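Local coordinates for protein xylan esterase 1 (Thermoanaerobacterium sp. 'JW/SL YS485', PDB 3FCY) that probably removes acetyl groups from acetylated xylan and cephalosporin C as a calcium-binding carbohydrate esterase of the alpha/beta-hydrolase fold, at residues Y231-L243 with E267-K280. Numbering follows the deposited sequence.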
ATOM      1  N   TYR A 231      22.957 -11.531   6.765  1.00 24.56           N
ATOM      2  CA  TYR A 231      22.277 -10.267   7.054  1.00 25.06           C
ATOM      3  C   TYR A 231      21.875 -10.189   8.523  1.00 24.51           C
ATOM      4  O   TYR A 231      20.690 -10.152   8.861  1.00 24.01           O
ATOM      5  CB  TYR A 231      21.054 -10.080   6.134  1.00 24.16           C
ATOM      6  CG  TYR A 231      20.197 -11.308   5.876  1.00 25.54           C
ATOM      7  CD1 TYR A 231      18.966 -11.474   6.513  1.00 26.02           C
ATOM      8  CD2 TYR A 231      20.587 -12.269   4.945  1.00 24.32           C
ATOM      9  CE1 TYR A 231      18.138 -12.566   6.218  1.00 26.72           C
ATOM     10  CE2 TYR A 231      19.771 -13.361   4.645  1.00 27.44           C
ATOM     11  CZ  TYR A 231      18.548 -13.504   5.282  1.00 27.14           C
ATOM     12  OH  TYR A 231      17.740 -14.573   4.972  1.00 28.78           O
ATOM     13  N   PRO A 232      22.877 -10.144   9.416  1.00 24.26           N
ATOM     14  CA  PRO A 232      22.672 -10.078  10.867  1.00 23.72           C
ATOM     15  C   PRO A 232      21.813  -8.938  11.402  1.00 23.99           C
ATOM     16  O   PRO A 232      21.885  -7.798  10.943  1.00 22.89           O
ATOM     17  CB  PRO A 232      24.098 -10.041  11.418  1.00 24.24           C
ATOM     18  CG  PRO A 232      24.869  -9.354  10.321  1.00 23.71           C
ATOM     19  CD  PRO A 232      24.309 -10.015   9.085  1.00 24.14           C
ATOM     20  N   PHE A 233      20.997  -9.296  12.384  1.00 23.83           N
ATOM     21  CA  PHE A 233      20.086  -8.399  13.088  1.00 23.76           C
ATOM     22  C   PHE A 233      20.776  -8.179  14.441  1.00 23.60           C
ATOM     23  O   PHE A 233      21.703  -8.918  14.777  1.00 25.36           O
ATOM     24  CB  PHE A 233      18.749  -9.133  13.262  1.00 24.37           C
ATOM     25  CG  PHE A 233      17.686  -8.360  14.001  1.00 27.24           C
ATOM     26  CD1 PHE A 233      17.247  -7.122  13.545  1.00 26.03           C
ATOM     27  CD2 PHE A 233      17.054  -8.928  15.111  1.00 27.59           C
ATOM     28  CE1 PHE A 233      16.190  -6.464  14.176  1.00 25.92           C
ATOM     29  CE2 PHE A 233      15.999  -8.279  15.746  1.00 27.35           C
ATOM     30  CZ  PHE A 233      15.566  -7.043  15.276  1.00 27.46           C
ATOM     31  N   LEU A 234      20.345  -7.173  15.197  1.00 23.36           N
ATOM     32  CA  LEU A 234      20.916  -6.877  16.519  1.00 23.82           C
ATOM     33  C   LEU A 234      22.290  -6.216  16.463  1.00 23.85           C
ATOM     34  O   LEU A 234      23.149  -6.471  17.312  1.00 24.27           O
ATOM     35  CB  LEU A 234      21.018  -8.158  17.357  1.00 21.10           C
ATOM     36  CG  LEU A 234      19.738  -8.973  17.567  1.00 22.26           C
ATOM     37  CD1 LEU A 234      20.085 -10.237  18.345  1.00 19.50           C
ATOM     38  CD2 LEU A 234      18.689  -8.144  18.311  1.00 20.63           C
ATOM     39  N   SER A 235      22.492  -5.349  15.481  1.00 23.59           N
ATOM     40  CA  SER A 235      23.774  -4.684  15.334  1.00 24.53           C
ATOM     41  C   SER A 235      23.679  -3.190  15.054  1.00 25.05           C
ATOM     42  O   SER A 235      22.889  -2.758  14.215  1.00 25.45           O
ATOM     43  CB  SER A 235      24.566  -5.348  14.203  1.00 25.54           C
ATOM     44  OG  SER A 235      25.745  -4.621  13.892  1.00 25.57           O
ATOM     45  N   ASP A 236      24.477  -2.404  15.775  1.00 23.77           N
ATOM     46  CA  ASP A 236      24.540  -0.966  15.532  1.00 23.25           C
ATOM     47  C   ASP A 236      23.166  -0.287  15.607  1.00 22.91           C
ATOM     48  O   ASP A 236      22.763   0.421  14.688  1.00 21.07           O
ATOM     49  CB  ASP A 236      25.163  -0.776  14.145  1.00 24.19           C
ATOM     50  CG  ASP A 236      25.842   0.562  13.971  1.00 26.76           C
ATOM     51  OD1 ASP A 236      26.052   1.287  14.963  1.00 26.72           O
ATOM     52  OD2 ASP A 236      26.181   0.875  12.814  1.00 27.37           O
ATOM     53  N   TYR A 237      22.463  -0.498  16.715  1.00 23.06           N
ATOM     54  CA  TYR A 237      21.126   0.066  16.919  1.00 24.04           C
ATOM     55  C   TYR A 237      20.974   1.540  16.544  1.00 24.82           C
ATOM     56  O   TYR A 237      20.096   1.888  15.761  1.00 24.55           O
ATOM     57  CB  TYR A 237      20.697  -0.151  18.374  1.00 22.23           C
ATOM     58  CG  TYR A 237      20.656  -1.614  18.768  1.00 22.17           C
ATOM     59  CD1 TYR A 237      19.722  -2.488  18.203  1.00 21.66           C
ATOM     60  CD2 TYR A 237      21.567  -2.132  19.687  1.00 22.16           C
ATOM     61  CE1 TYR A 237      19.704  -3.842  18.544  1.00 20.27           C
ATOM     62  CE2 TYR A 237      21.557  -3.479  20.034  1.00 21.10           C
ATOM     63  CZ  TYR A 237      20.627  -4.327  19.461  1.00 20.61           C
ATOM     64  OH  TYR A 237      20.635  -5.655  19.809  1.00 20.38           O
ATOM     65  N   LYS A 238      21.828   2.398  17.097  1.00 25.38           N
ATOM     66  CA  LYS A 238      21.773   3.836  16.821  1.00 26.65           C
ATOM     67  C   LYS A 238      21.774   4.159  15.324  1.00 26.77           C
ATOM     68  O   LYS A 238      21.071   5.073  14.874  1.00 27.02           O
ATOM     69  CB  LYS A 238      22.953   4.537  17.504  1.00 28.24           C
ATOM     70  CG  LYS A 238      23.040   6.058  17.292  1.00 30.26           C
ATOM     71  CD  LYS A 238      22.000   6.819  18.102  1.00 33.35           C
ATOM     72  CE  LYS A 238      22.368   8.300  18.261  1.00 31.44           C
ATOM     73  NZ  LYS A 238      22.496   9.042  16.971  1.00 30.31           N
ATOM     74  N   ARG A 239      22.563   3.416  14.554  1.00 25.44           N
ATOM     75  CA  ARG A 239      22.640   3.632  13.113  1.00 24.15           C
ATOM     76  C   ARG A 239      21.273   3.417  12.466  1.00 23.60           C
ATOM     77  O   ARG A 239      20.838   4.211  11.633  1.00 22.41           O
ATOM     78  CB  ARG A 239      23.662   2.679  12.485  1.00 24.16           C
ATOM     79  CG  ARG A 239      23.736   2.747  10.968  1.00 24.03           C
ATOM     80  CD  ARG A 239      24.138   4.129  10.471  1.00 22.75           C
ATOM     81  NE  ARG A 239      24.290   4.138   9.019  1.00 25.00           N
ATOM     82  CZ  ARG A 239      24.490   5.230   8.287  1.00 28.22           C
ATOM     83  NH1 ARG A 239      24.569   6.420   8.869  1.00 30.36           N
ATOM     84  NH2 ARG A 239      24.607   5.133   6.967  1.00 29.04           N
ATOM     85  N   VAL A 240      20.606   2.335  12.851  1.00 24.93           N
ATOM     86  CA  VAL A 240      19.281   2.028  12.315  1.00 25.76           C
ATOM     87  C   VAL A 240      18.341   3.209  12.561  1.00 26.19           C
ATOM     88  O   VAL A 240      17.599   3.628  11.672  1.00 25.36           O
ATOM     89  CB  VAL A 240      18.679   0.776  12.998  1.00 25.13           C
ATOM     90  CG1 VAL A 240      17.280   0.501  12.449  1.00 25.89           C
ATOM     91  CG2 VAL A 240      19.584  -0.428  12.781  1.00 26.39           C
ATOM     92  N   TRP A 241      18.382   3.743  13.778  1.00 26.83           N
ATOM     93  CA  TRP A 241      17.531   4.862  14.145  1.00 27.96           C
ATOM     94  C   TRP A 241      17.889   6.112  13.341  1.00 29.30           C
ATOM     95  O   TRP A 241      16.997   6.842  12.897  1.00 28.30           O
ATOM     96  CB  TRP A 241      17.648   5.140  15.650  1.00 28.96           C
ATOM     97  CG  TRP A 241      16.844   6.323  16.098  1.00 29.15           C
ATOM     98  CD1 TRP A 241      15.499   6.364  16.345  1.00 29.73           C
ATOM     99  CD2 TRP A 241      17.324   7.659  16.269  1.00 28.82           C
ATOM    100  NE1 TRP A 241      15.110   7.649  16.653  1.00 28.76           N
ATOM    101  CE2 TRP A 241      16.212   8.465  16.614  1.00 30.11           C
ATOM    102  CE3 TRP A 241      18.587   8.258  16.160  1.00 28.67           C
ATOM    103  CZ2 TRP A 241      16.326   9.838  16.849  1.00 28.47           C
ATOM    104  CZ3 TRP A 241      18.700   9.632  16.395  1.00 30.42           C
ATOM    105  CH2 TRP A 241      17.573  10.403  16.735  1.00 29.44           C
ATOM    106  N   ASP A 242      19.188   6.350  13.143  1.00 29.16           N
ATOM    107  CA  ASP A 242      19.650   7.514  12.380  1.00 30.31           C
ATOM    108  C   ASP A 242      19.129   7.512  10.940  1.00 31.01           C
ATOM    109  O   ASP A 242      18.844   8.566  10.370  1.00 32.04           O
ATOM    110  CB  ASP A 242      21.184   7.574  12.333  1.00 30.48           C
ATOM    111  CG  ASP A 242      21.811   7.878  13.686  1.00 31.29           C
ATOM    112  OD1 ASP A 242      21.127   8.453  14.562  1.00 29.64           O
ATOM    113  OD2 ASP A 242      23.006   7.559  13.863  1.00 29.69           O
ATOM    114  N   LEU A 243      19.016   6.325  10.353  1.00 31.22           N
ATOM    115  CA  LEU A 243      18.539   6.189   8.978  1.00 32.21           C
ATOM    116  C   LEU A 243      17.015   6.203   8.884  1.00 31.58           C
ATOM    117  O   LEU A 243      16.458   5.929   7.823  1.00 31.19           O
ATOM    118  CB  LEU A 243      19.064   4.883   8.370  1.00 32.15           C
ATOM    119  CG  LEU A 243      20.583   4.715   8.268  1.00 33.66           C
ATOM    120  CD1 LEU A 243      20.917   3.287   7.867  1.00 33.50           C
ATOM    121  CD2 LEU A 243      21.138   5.703   7.254  1.00 33.85           C
ATOM    122  N   GLU A 267      18.456   9.702  25.378  1.00 28.57           N
ATOM    123  CA  GLU A 267      18.937   9.044  24.169  1.00 28.72           C
ATOM    124  C   GLU A 267      20.286   8.340  24.297  1.00 29.44           C
ATOM    125  O   GLU A 267      20.390   7.141  24.028  1.00 28.52           O
ATOM    126  CB  GLU A 267      19.001  10.055  23.026  1.00 29.18           C
ATOM    127  CG  GLU A 267      19.447   9.459  21.704  1.00 29.16           C
ATOM    128  CD  GLU A 267      19.395  10.466  20.584  1.00 31.77           C
ATOM    129  OE1 GLU A 267      18.286  10.965  20.293  1.00 30.40           O
ATOM    130  OE2 GLU A 267      20.457  10.762  19.996  1.00 33.92           O
ATOM    131  N   ASN A 268      21.317   9.073  24.707  1.00 30.00           N
ATOM    132  CA  ASN A 268      22.645   8.477  24.836  1.00 31.71           C
ATOM    133  C   ASN A 268      22.673   7.318  25.826  1.00 30.85           C
ATOM    134  O   ASN A 268      23.339   6.311  25.585  1.00 31.61           O
ATOM    135  CB  ASN A 268      23.682   9.529  25.244  1.00 33.76           C
ATOM    136  CG  ASN A 268      25.096   8.973  25.237  1.00 35.51           C
ATOM    137  OD1 ASN A 268      25.554   8.427  24.232  1.00 36.88           O
ATOM    138  ND2 ASN A 268      25.790   9.104  26.358  1.00 38.45           N
ATOM    139  N   GLU A 269      21.952   7.452  26.933  1.00 30.19           N
ATOM    140  CA  GLU A 269      21.917   6.388  27.931  1.00 31.54           C
ATOM    141  C   GLU A 269      21.195   5.159  27.383  1.00 29.77           C
ATOM    142  O   GLU A 269      21.570   4.025  27.675  1.00 28.22           O
ATOM    143  CB  GLU A 269      21.200   6.852  29.197  1.00 35.42           C
ATOM    144  CG  GLU A 269      21.793   8.082  29.855  1.00 42.14           C
ATOM    145  CD  GLU A 269      21.137   8.378  31.190  1.00 46.22           C
ATOM    146  OE1 GLU A 269      19.886   8.353  31.253  1.00 48.16           O
ATOM    147  OE2 GLU A 269      21.865   8.637  32.174  1.00 49.88           O
ATOM    148  N   VAL A 270      20.148   5.393  26.599  1.00 28.00           N
ATOM    149  CA  VAL A 270      19.384   4.298  26.019  1.00 27.01           C
ATOM    150  C   VAL A 270      20.235   3.499  25.036  1.00 26.57           C
ATOM    151  O   VAL A 270      20.351   2.278  25.154  1.00 23.73           O
ATOM    152  CB  VAL A 270      18.120   4.823  25.297  1.00 27.43           C
ATOM    153  CG1 VAL A 270      17.431   3.691  24.546  1.00 26.32           C
ATOM    154  CG2 VAL A 270      17.163   5.425  26.317  1.00 26.98           C
ATOM    155  N   PHE A 271      20.838   4.189  24.072  1.00 26.02           N
ATOM    156  CA  PHE A 271      21.661   3.502  23.089  1.00 27.30           C
ATOM    157  C   PHE A 271      22.939   2.915  23.676  1.00 27.98           C
ATOM    158  O   PHE A 271      23.440   1.911  23.180  1.00 29.73           O
ATOM    159  CB  PHE A 271      21.976   4.429  21.915  1.00 27.27           C
ATOM    160  CG  PHE A 271      20.820   4.613  20.974  1.00 27.54           C
ATOM    161  CD1 PHE A 271      20.149   5.830  20.893  1.00 29.40           C
ATOM    162  CD2 PHE A 271      20.378   3.552  20.188  1.00 26.55           C
ATOM    163  CE1 PHE A 271      19.053   5.986  20.043  1.00 28.41           C
ATOM    164  CE2 PHE A 271      19.282   3.698  19.336  1.00 26.07           C
ATOM    165  CZ  PHE A 271      18.619   4.916  19.264  1.00 26.66           C
ATOM    166  N   THR A 272      23.464   3.528  24.733  1.00 28.32           N
ATOM    167  CA  THR A 272      24.670   3.007  25.368  1.00 27.99           C
ATOM    168  C   THR A 272      24.315   1.685  26.034  1.00 28.11           C
ATOM    169  O   THR A 272      25.065   0.713  25.953  1.00 28.37           O
ATOM    170  CB  THR A 272      25.223   3.978  26.439  1.00 29.19           C
ATOM    171  OG1 THR A 272      25.657   5.191  25.806  1.00 26.87           O
ATOM    172  CG2 THR A 272      26.397   3.351  27.180  1.00 26.96           C
ATOM    173  N   LYS A 273      23.162   1.653  26.693  1.00 27.53           N
ATOM    174  CA  LYS A 273      22.711   0.440  27.358  1.00 26.63           C
ATOM    175  C   LYS A 273      22.461  -0.655  26.322  1.00 25.03           C
ATOM    176  O   LYS A 273      22.777  -1.828  26.553  1.00 23.61           O
ATOM    177  CB  LYS A 273      21.443   0.721  28.158  1.00 26.35           C
ATOM    178  CG  LYS A 273      21.086  -0.377  29.134  1.00 29.46           C
ATOM    179  CD  LYS A 273      20.046   0.113  30.124  1.00 31.35           C
ATOM    180  CE  LYS A 273      19.703  -0.954  31.150  1.00 31.59           C
ATOM    181  NZ  LYS A 273      18.719  -0.429  32.137  1.00 33.18           N
ATOM    182  N   LEU A 274      21.898  -0.274  25.177  1.00 24.20           N
ATOM    183  CA  LEU A 274      21.649  -1.239  24.105  1.00 24.61           C
ATOM    184  C   LEU A 274      22.998  -1.730  23.575  1.00 23.57           C
ATOM    185  O   LEU A 274      23.086  -2.757  22.900  1.00 24.81           O
ATOM    186  CB  LEU A 274      20.846  -0.592  22.969  1.00 22.88           C
ATOM    187  CG  LEU A 274      19.367  -0.290  23.250  1.00 24.65           C
ATOM    188  CD1 LEU A 274      18.763   0.460  22.073  1.00 22.96           C
ATOM    189  CD2 LEU A 274      18.612  -1.586  23.503  1.00 23.51           C
ATOM    190  N   GLY A 275      24.049  -0.980  23.888  1.00 24.64           N
ATOM    191  CA  GLY A 275      25.385  -1.350  23.455  1.00 25.44           C
ATOM    192  C   GLY A 275      25.817  -2.689  24.023  1.00 24.87           C
ATOM    193  O   GLY A 275      26.657  -3.376  23.441  1.00 27.01           O
ATOM    194  N   TYR A 276      25.245  -3.069  25.161  1.00 25.72           N
ATOM    195  CA  TYR A 276      25.578  -4.343  25.790  1.00 25.63           C
ATOM    196  C   TYR A 276      25.178  -5.530  24.927  1.00 26.26           C
ATOM    197  O   TYR A 276      25.799  -6.596  25.001  1.00 24.46           O
ATOM    198  CB  TYR A 276      24.885  -4.476  27.147  1.00 26.04           C
ATOM    199  CG  TYR A 276      25.474  -3.620  28.238  1.00 28.46           C
ATOM    200  CD1 TYR A 276      26.799  -3.794  28.654  1.00 29.77           C
ATOM    201  CD2 TYR A 276      24.705  -2.654  28.877  1.00 28.24           C
ATOM    202  CE1 TYR A 276      27.336  -3.022  29.687  1.00 28.90           C
ATOM    203  CE2 TYR A 276      25.232  -1.878  29.905  1.00 30.91           C
ATOM    204  CZ  TYR A 276      26.546  -2.068  30.306  1.00 29.46           C
ATOM    205  OH  TYR A 276      27.057  -1.296  31.324  1.00 30.03           O
ATOM    206  N   ILE A 277      24.136  -5.353  24.119  1.00 24.60           N
ATOM    207  CA  ILE A 277      23.666  -6.436  23.266  1.00 24.59           C
ATOM    208  C   ILE A 277      23.792  -6.113  21.784  1.00 25.53           C
ATOM    209  O   ILE A 277      23.026  -6.613  20.957  1.00 25.27           O
ATOM    210  CB  ILE A 277      22.198  -6.810  23.599  1.00 25.87           C
ATOM    211  CG1 ILE A 277      21.284  -5.592  23.430  1.00 25.36           C
ATOM    212  CG2 ILE A 277      22.118  -7.337  25.030  1.00 24.86           C
ATOM    213  CD1 ILE A 277      19.813  -5.902  23.645  1.00 25.69           C
ATOM    214  N   ASP A 278      24.766  -5.266  21.464  1.00 24.86           N
ATOM    215  CA  ASP A 278      25.050  -4.867  20.091  1.00 25.90           C
ATOM    216  C   ASP A 278      26.152  -5.817  19.625  1.00 27.33           C
ATOM    217  O   ASP A 278      27.303  -5.686  20.059  1.00 27.45           O
ATOM    218  CB  ASP A 278      25.563  -3.422  20.068  1.00 27.13           C
ATOM    219  CG  ASP A 278      25.833  -2.912  18.664  1.00 27.38           C
ATOM    220  OD1 ASP A 278      25.973  -3.740  17.743  1.00 28.37           O
ATOM    221  OD2 ASP A 278      25.918  -1.678  18.484  1.00 28.93           O
ATOM    222  N   VAL A 279      25.815  -6.770  18.758  1.00 26.97           N
ATOM    223  CA  VAL A 279      26.807  -7.737  18.288  1.00 27.84           C
ATOM    224  C   VAL A 279      28.060  -7.127  17.669  1.00 29.93           C
ATOM    225  O   VAL A 279      29.118  -7.764  17.657  1.00 31.19           O
ATOM    226  CB  VAL A 279      26.205  -8.751  17.278  1.00 27.32           C
ATOM    227  CG1 VAL A 279      25.139  -9.586  17.966  1.00 26.18           C
ATOM    228  CG2 VAL A 279      25.639  -8.027  16.061  1.00 24.23           C
ATOM    229  N   LYS A 280      27.963  -5.903  17.161  1.00 29.76           N
ATOM    230  CA  LYS A 280      29.140  -5.280  16.571  1.00 30.79           C
ATOM    231  C   LYS A 280      30.175  -5.042  17.670  1.00 30.98           C
ATOM    232  O   LYS A 280      31.363  -4.899  17.383  1.00 31.50           O
ATOM    233  CB  LYS A 280      28.784  -3.952  15.891  1.00 29.66           C
ATOM    234  CG  LYS A 280      28.974  -2.728  16.770  1.00 30.07           C
ATOM    235  CD  LYS A 280      28.641  -1.450  16.027  1.00 28.33           C
ATOM    236  CE  LYS A 280      29.013  -0.233  16.855  1.00 28.78           C
ATOM    237  NZ  LYS A 280      28.443  -0.300  18.230  1.00 27.62           N
TER
HETATM  238  O   HOH W   1      21.675  11.666  17.665  1.00 34.87           O
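Two backbone amides and one phenol hold Leu-234 to Tyr-237 against Ile-277 to Val-279. Val-279 N donates to Leu-234 O (3.0 Å), and the phenol of Tyr-237 reaches across, OH giving its proton to Ile-277 O at 2.8 Å from above the carbonyl plane. Asp-278 OD1 takes Asp-236 N at 2.8 Å in an almost straight bond. Lys-280 N donates to the same oxygen from the other face of the carboxylate, so Asp-278 serves as N-cap of the weakly bonded helix that starts at about Val-279. Lys-280 NZ closes a salt bridge on Asp-278 OD2 and also hydrogen-bonds to Asn-44 O. Asp-278 turns its carboxylate up to the turn before helix 237-242 by setting CG anti to the backbone N (chi1 -178°). With an alanine at Asp-278, the amides of Asp-236 and Lys-280 would probably lose their shared acceptor, and the Lys-280 ammonium its salt-bridge mate, though not Asn-44 O.

Apolar packing joins helices 237-242 and 267-274, whose N-to-C directions differ by 131°, nearer antiparallel than parallel. Lys-238, its chain bent at chi2 (74°), lays CD over one face of the Phe-271 ring, a CH-pi contact 3.7 Å from the centroid. Trp-241 CB meets Phe-271 CZ at 3.7 Å, and the Tyr-237 ring lies with CD2 against Leu-274 CB (3.7 Å).

Lys-238 NZ is salt-bridged to Asp-242 OD1 (2.8 Å) within its own helix; across the contact a water links it to Glu-267 OE2, while His-264 holds OE1.

In the fold, 231-243 follows strand 226-230 of the central sheet, with Phe-233 beside the predicted nucleophile Ser-208. Helix 176-192 packs on Leu-234 and Ile-277, helix 303-310 on Ser-235 and Asp-236; Trp-241 NE1 is hydrogen-bonded to Asp-324 of the second subunit.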